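Local coordinates for protein exported gluconolactonase (Xanthomonas campestris pv. campestris, PDB 3DR2) that probably hydrolyses gluconolactone to gluconate as a calcium-binding six-bladed beta-propeller of the SMP-30 family, acting in glucose secondary metabolism, at residues H189-A194 and L240-C245; V204-E209 and E216-A221. One frame throughout, in Å; residues are numbered along the deposited sequence.

Contact 1: H189-A194 and L240-C245. With CA (calcium ion), chain D.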
# COMPACT_ATOMS: atom_id res chain seq x y z
N HIS A 189 17.56 -8.89 14.14
CA HIS A 189 16.28 -8.77 13.46
C HIS A 189 15.23 -9.73 14.04
O HIS A 189 14.65 -10.55 13.31
CB HIS A 189 16.45 -9.02 11.97
CG HIS A 189 17.20 -7.93 11.26
ND1 HIS A 189 16.58 -6.89 10.62
CD2 HIS A 189 18.53 -7.71 11.14
CE1 HIS A 189 17.49 -6.07 10.13
NE2 HIS A 189 18.68 -6.54 10.43
N PRO A 190 14.99 -9.66 15.36
CA PRO A 190 14.00 -10.53 16.00
C PRO A 190 12.70 -10.24 15.28
O PRO A 190 12.41 -9.09 14.96
CB PRO A 190 14.02 -10.05 17.45
CG PRO A 190 14.38 -8.60 17.33
CD PRO A 190 15.49 -8.65 16.31
N ASN A 191 11.91 -11.27 15.03
CA ASN A 191 10.68 -11.07 14.28
C ASN A 191 9.44 -11.61 14.98
O ASN A 191 8.76 -10.88 15.71
CB ASN A 191 10.83 -11.71 12.90
CG ASN A 191 9.93 -11.08 11.87
OD1 ASN A 191 8.81 -10.70 12.19
ND2 ASN A 191 10.39 -10.99 10.63
N GLY A 192 9.13 -12.88 14.77
CA GLY A 192 7.98 -13.47 15.42
C GLY A 192 8.33 -13.97 16.80
O GLY A 192 9.50 -14.10 17.14
N LEU A 193 7.32 -14.26 17.61
CA LEU A 193 7.55 -14.79 18.94
C LEU A 193 6.29 -15.45 19.45
O LEU A 193 5.19 -15.14 18.99
CB LEU A 193 7.97 -13.68 19.92
CG LEU A 193 6.91 -12.72 20.45
CD1 LEU A 193 7.47 -11.92 21.62
CD2 LEU A 193 6.44 -11.79 19.34
N ALA A 194 6.46 -16.38 20.39
CA ALA A 194 5.35 -17.12 20.98
C ALA A 194 5.85 -17.96 22.15
O ALA A 194 6.99 -18.44 22.14
CB ALA A 194 4.71 -18.03 19.93
N LEU A 240 11.59 -17.15 5.06
CA LEU A 240 11.79 -16.69 6.43
C LEU A 240 10.72 -17.12 7.42
O LEU A 240 9.53 -17.07 7.11
CB LEU A 240 11.84 -15.16 6.44
CG LEU A 240 12.75 -14.46 5.43
CD1 LEU A 240 12.34 -13.01 5.29
CD2 LEU A 240 14.18 -14.59 5.88
N PRO A 241 11.14 -17.56 8.61
CA PRO A 241 10.15 -17.96 9.62
C PRO A 241 9.78 -16.61 10.25
O PRO A 241 10.35 -16.20 11.26
CB PRO A 241 10.95 -18.86 10.55
CG PRO A 241 12.33 -18.28 10.48
CD PRO A 241 12.50 -17.98 9.01
N ASP A 242 8.84 -15.92 9.61
CA ASP A 242 8.38 -14.60 10.01
C ASP A 242 7.59 -14.65 11.31
O ASP A 242 8.14 -14.48 12.40
CB ASP A 242 7.52 -14.02 8.89
CG ASP A 242 7.47 -12.51 8.90
OD1 ASP A 242 7.32 -11.92 9.99
OD2 ASP A 242 7.56 -11.91 7.80
N GLY A 243 6.29 -14.87 11.20
CA GLY A 243 5.44 -14.96 12.37
C GLY A 243 5.04 -16.41 12.57
O GLY A 243 5.06 -17.20 11.62
N PHE A 244 4.67 -16.78 13.79
CA PHE A 244 4.27 -18.15 14.08
C PHE A 244 3.46 -18.22 15.37
O PHE A 244 3.37 -17.24 16.11
CB PHE A 244 5.51 -19.04 14.19
CG PHE A 244 6.54 -18.51 15.16
CD1 PHE A 244 6.43 -18.77 16.52
CD2 PHE A 244 7.61 -17.76 14.71
CE1 PHE A 244 7.37 -18.28 17.43
CE2 PHE A 244 8.57 -17.26 15.60
CZ PHE A 244 8.45 -17.52 16.96
N CYS A 245 2.86 -19.37 15.62
CA CYS A 245 2.08 -19.55 16.84
C CYS A 245 2.32 -20.94 17.40
O CYS A 245 2.90 -21.80 16.73
CB CYS A 245 0.59 -19.35 16.56
SG CYS A 245 -0.15 -20.56 15.44
CA CA D . 6.60 -10.17 11.47
O HOH W 1 9.40 -9.94 7.97
O HOH W 2 4.86 -14.53 15.80
O HOH W 3 2.39 -15.69 18.32
O HOH W 4 6.22 -11.85 13.13
O HOH W 5 7.09 -8.45 9.66
O HOH W 6 4.72 -9.12 12.54
O HOH W 7 4.80 -11.68 10.78
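Asn191 and Asp242 meet at a calcium ion, each giving one side-chain oxygen to it: Asn191 OD1 and Asp242 OD1 both lie 2.4 Å from the metal. The two oxygens are themselves only 2.9 Å apart, a closeness the shared cation makes tolerable. CG anti to the backbone N in both residues (chi1 near -155°) lets the two groups meet at the ion, with the amide and carboxylate planes turned 64° against each other. Four waters bind the same ion, and Glu48 and Asn134 complete the site.

The second atom of each flat group is held by water as well. Asn191 ND2 donates to a water that in turn donates to Asp242 OD2, at 2.7 Å, so this bridge joins the non-ligand ends of the two side chains; ND2 also bonds to Thr207 OG1. Farther along, two more waters link the backbones. One accepts from both Leu193 N and Phe244 N, and the other donates to both Leu193 O and Phe244 O.

The two backbones come nearest at Gly192, whose CA lies 4.2 Å from Gly243 CA and makes a CH-O contact with Asp242 O (3.2 Å). Past this point the Phe244 ring lies obliquely against the backbone of 192-194: CE2 reaches Gly192 C at 3.5 Å, CZ approaches Leu193 CA, and CE1 touches Ala194 CB at 3.7 Å. Tyr203 and Leu252, from the neighbouring strands 201-206 and 252-254, also touch Phe244.

Residues 191-194 and 242-245 run nearly parallel, 8° apart, leading into the innermost strands of two successive blades of the propeller, and the calcium bound where they begin near its axis marks the probable active site, as in SMP-30 relatives.

Contact 2: V204-E209 and E216-A221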
# COMPACT_ATOMS: atom_id res chain seq x y z
N VAL A 204 11.50 -17.22 19.52
CA VAL A 204 11.64 -15.94 18.83
C VAL A 204 12.39 -16.19 17.53
O VAL A 204 13.46 -16.79 17.55
CB VAL A 204 12.47 -14.93 19.66
CG1 VAL A 204 12.53 -13.60 18.94
CG2 VAL A 204 11.87 -14.77 21.05
N SER A 205 11.85 -15.74 16.41
CA SER A 205 12.57 -15.95 15.16
C SER A 205 13.47 -14.76 14.88
O SER A 205 13.22 -13.65 15.36
CB SER A 205 11.60 -16.17 13.99
OG SER A 205 10.86 -15.00 13.68
N GLN A 206 14.53 -15.00 14.12
CA GLN A 206 15.48 -13.96 13.75
C GLN A 206 15.54 -14.04 12.23
O GLN A 206 15.86 -15.10 11.68
CB GLN A 206 16.86 -14.24 14.35
CG GLN A 206 16.89 -14.30 15.87
CD GLN A 206 18.31 -14.46 16.42
OE1 GLN A 206 19.16 -13.60 16.21
NE2 GLN A 206 18.56 -15.57 17.11
N THR A 207 15.22 -12.95 11.55
CA THR A 207 15.20 -12.96 10.09
C THR A 207 16.00 -11.85 9.43
O THR A 207 15.45 -10.98 8.76
CB THR A 207 13.75 -12.89 9.58
OG1 THR A 207 13.19 -11.62 9.92
CG2 THR A 207 12.92 -13.98 10.21
N PRO A 208 17.33 -11.86 9.61
CA PRO A 208 18.19 -10.84 9.02
C PRO A 208 18.31 -10.98 7.51
O PRO A 208 17.83 -11.96 6.92
CB PRO A 208 19.52 -11.07 9.72
CG PRO A 208 19.54 -12.56 9.90
CD PRO A 208 18.12 -12.83 10.39
N GLU A 209 18.98 -10.00 6.91
CA GLU A 209 19.24 -9.92 5.47
C GLU A 209 19.36 -11.29 4.81
O GLU A 209 19.95 -11.42 3.73
CB GLU A 209 20.53 -9.13 5.24
CG GLU A 209 21.76 -9.77 5.90
CD GLU A 209 23.04 -8.97 5.68
OE1 GLU A 209 24.13 -9.49 6.01
OE2 GLU A 209 22.95 -7.83 5.17
N GLU A 216 16.49 -18.14 11.64
CA GLU A 216 16.02 -19.29 12.38
C GLU A 216 14.97 -18.92 13.42
O GLU A 216 14.63 -17.76 13.61
CB GLU A 216 17.20 -19.90 13.14
CG GLU A 216 17.75 -18.94 14.21
CD GLU A 216 18.84 -19.54 15.09
OE1 GLU A 216 18.71 -19.44 16.33
OE2 GLU A 216 19.82 -20.09 14.55
N ILE A 217 14.47 -19.96 14.07
CA ILE A 217 13.53 -19.80 15.17
C ILE A 217 14.42 -20.18 16.34
O ILE A 217 15.01 -21.27 16.37
CB ILE A 217 12.34 -20.76 15.10
CG1 ILE A 217 11.49 -20.46 13.87
CG2 ILE A 217 11.49 -20.62 16.37
CD1 ILE A 217 10.28 -21.36 13.73
N THR A 218 14.53 -19.27 17.30
CA THR A 218 15.37 -19.48 18.48
C THR A 218 14.50 -19.73 19.70
O THR A 218 13.39 -19.22 19.80
CB THR A 218 16.24 -18.23 18.72
OG1 THR A 218 16.86 -17.84 17.50
CG2 THR A 218 17.31 -18.52 19.76
N ALA A 219 15.01 -20.53 20.63
CA ALA A 219 14.27 -20.83 21.85
C ALA A 219 15.04 -20.33 23.06
O ALA A 219 16.26 -20.42 23.12
CB ALA A 219 14.03 -22.33 21.96
N PHE A 220 14.30 -19.79 24.03
CA PHE A 220 14.88 -19.27 25.26
C PHE A 220 14.16 -19.90 26.45
O PHE A 220 13.00 -20.31 26.34
CB PHE A 220 14.68 -17.76 25.36
CG PHE A 220 15.51 -16.96 24.41
CD1 PHE A 220 16.80 -16.56 24.76
CD2 PHE A 220 14.98 -16.54 23.19
CE1 PHE A 220 17.54 -15.75 23.91
CE2 PHE A 220 15.72 -15.73 22.34
CZ PHE A 220 17.00 -15.33 22.69
N ALA A 221 14.85 -19.97 27.58
CA ALA A 221 14.25 -20.50 28.79
C ALA A 221 13.75 -19.28 29.56
O ALA A 221 14.51 -18.36 29.83
CB ALA A 221 15.29 -21.25 29.62
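Val204 and Thr218 face each other as an antiparallel hydrogen-bonded pair, with Val204 N to Thr218 O at 2.8 Å and Thr218 N to Val204 O at 2.7 Å. Gln206 and Glu216 form the next such pair, the bond from Gln206 N to Glu216 O being 2.8 Å long. Between them Ser205 and Ile217 make a non-hydrogen-bonded pair with CA atoms 4.0 Å apart, and Ser205 CA adds a CH-O contact to Glu216 O.

These strands, 201-206 and 216-223, form a beta hairpin and are the two middle strands of a four-stranded propeller blade.

A chain of side-chain hydrogen bonds runs over the face that carries Gln206, Glu216 and Thr218. Gln206 NE2 donates to Thr218 OG1 at 2.9 Å, with the hydroxyl in the amide plane and an angle of 164° at the hydrogen. The hydroxyl donates a hydrogen bond to the anti lone pair of Glu216 OE1, 2.7 Å from Thr218 OG1, which therefore both accepts and donates. Gln206 OE1 is held by Asp188 N, and Glu216 OE2 by Ser214 OG, so further bonds hold both ends of the chain of bonds.

Apolar packing on the same face is looser: Val204 CG2, anti to the carbonyl carbon, is the branch turned to Phe220 and comes obliquely to its CE2 at 4.2 Å, and Leu187 touches both side chains.

How the contacts relate
From the N terminus, the chain enters contact 1 at 189-194, which opens the first strand of a blade, 190-195, then turns back into 204-209. Contact 2 closes the short hairpin between 204-209 and 216-221, and the chain runs through the outermost strand, 226-234, before 240-245 closes the much longer loop of contact 1. Contact 2 is therefore enclosed by contact 1 in sequence, without crossing it. Contact 2 ties strands within one blade; contact 1 ties that blade to the next. Ser205 connects the two: its O receives Asn191 N at 2.7 Å, and its OG accepts from Gly192 N and lies within bonding distance of the carbonyls of Pro241 and Asp242, which would share its one proton, just behind the calcium ligands.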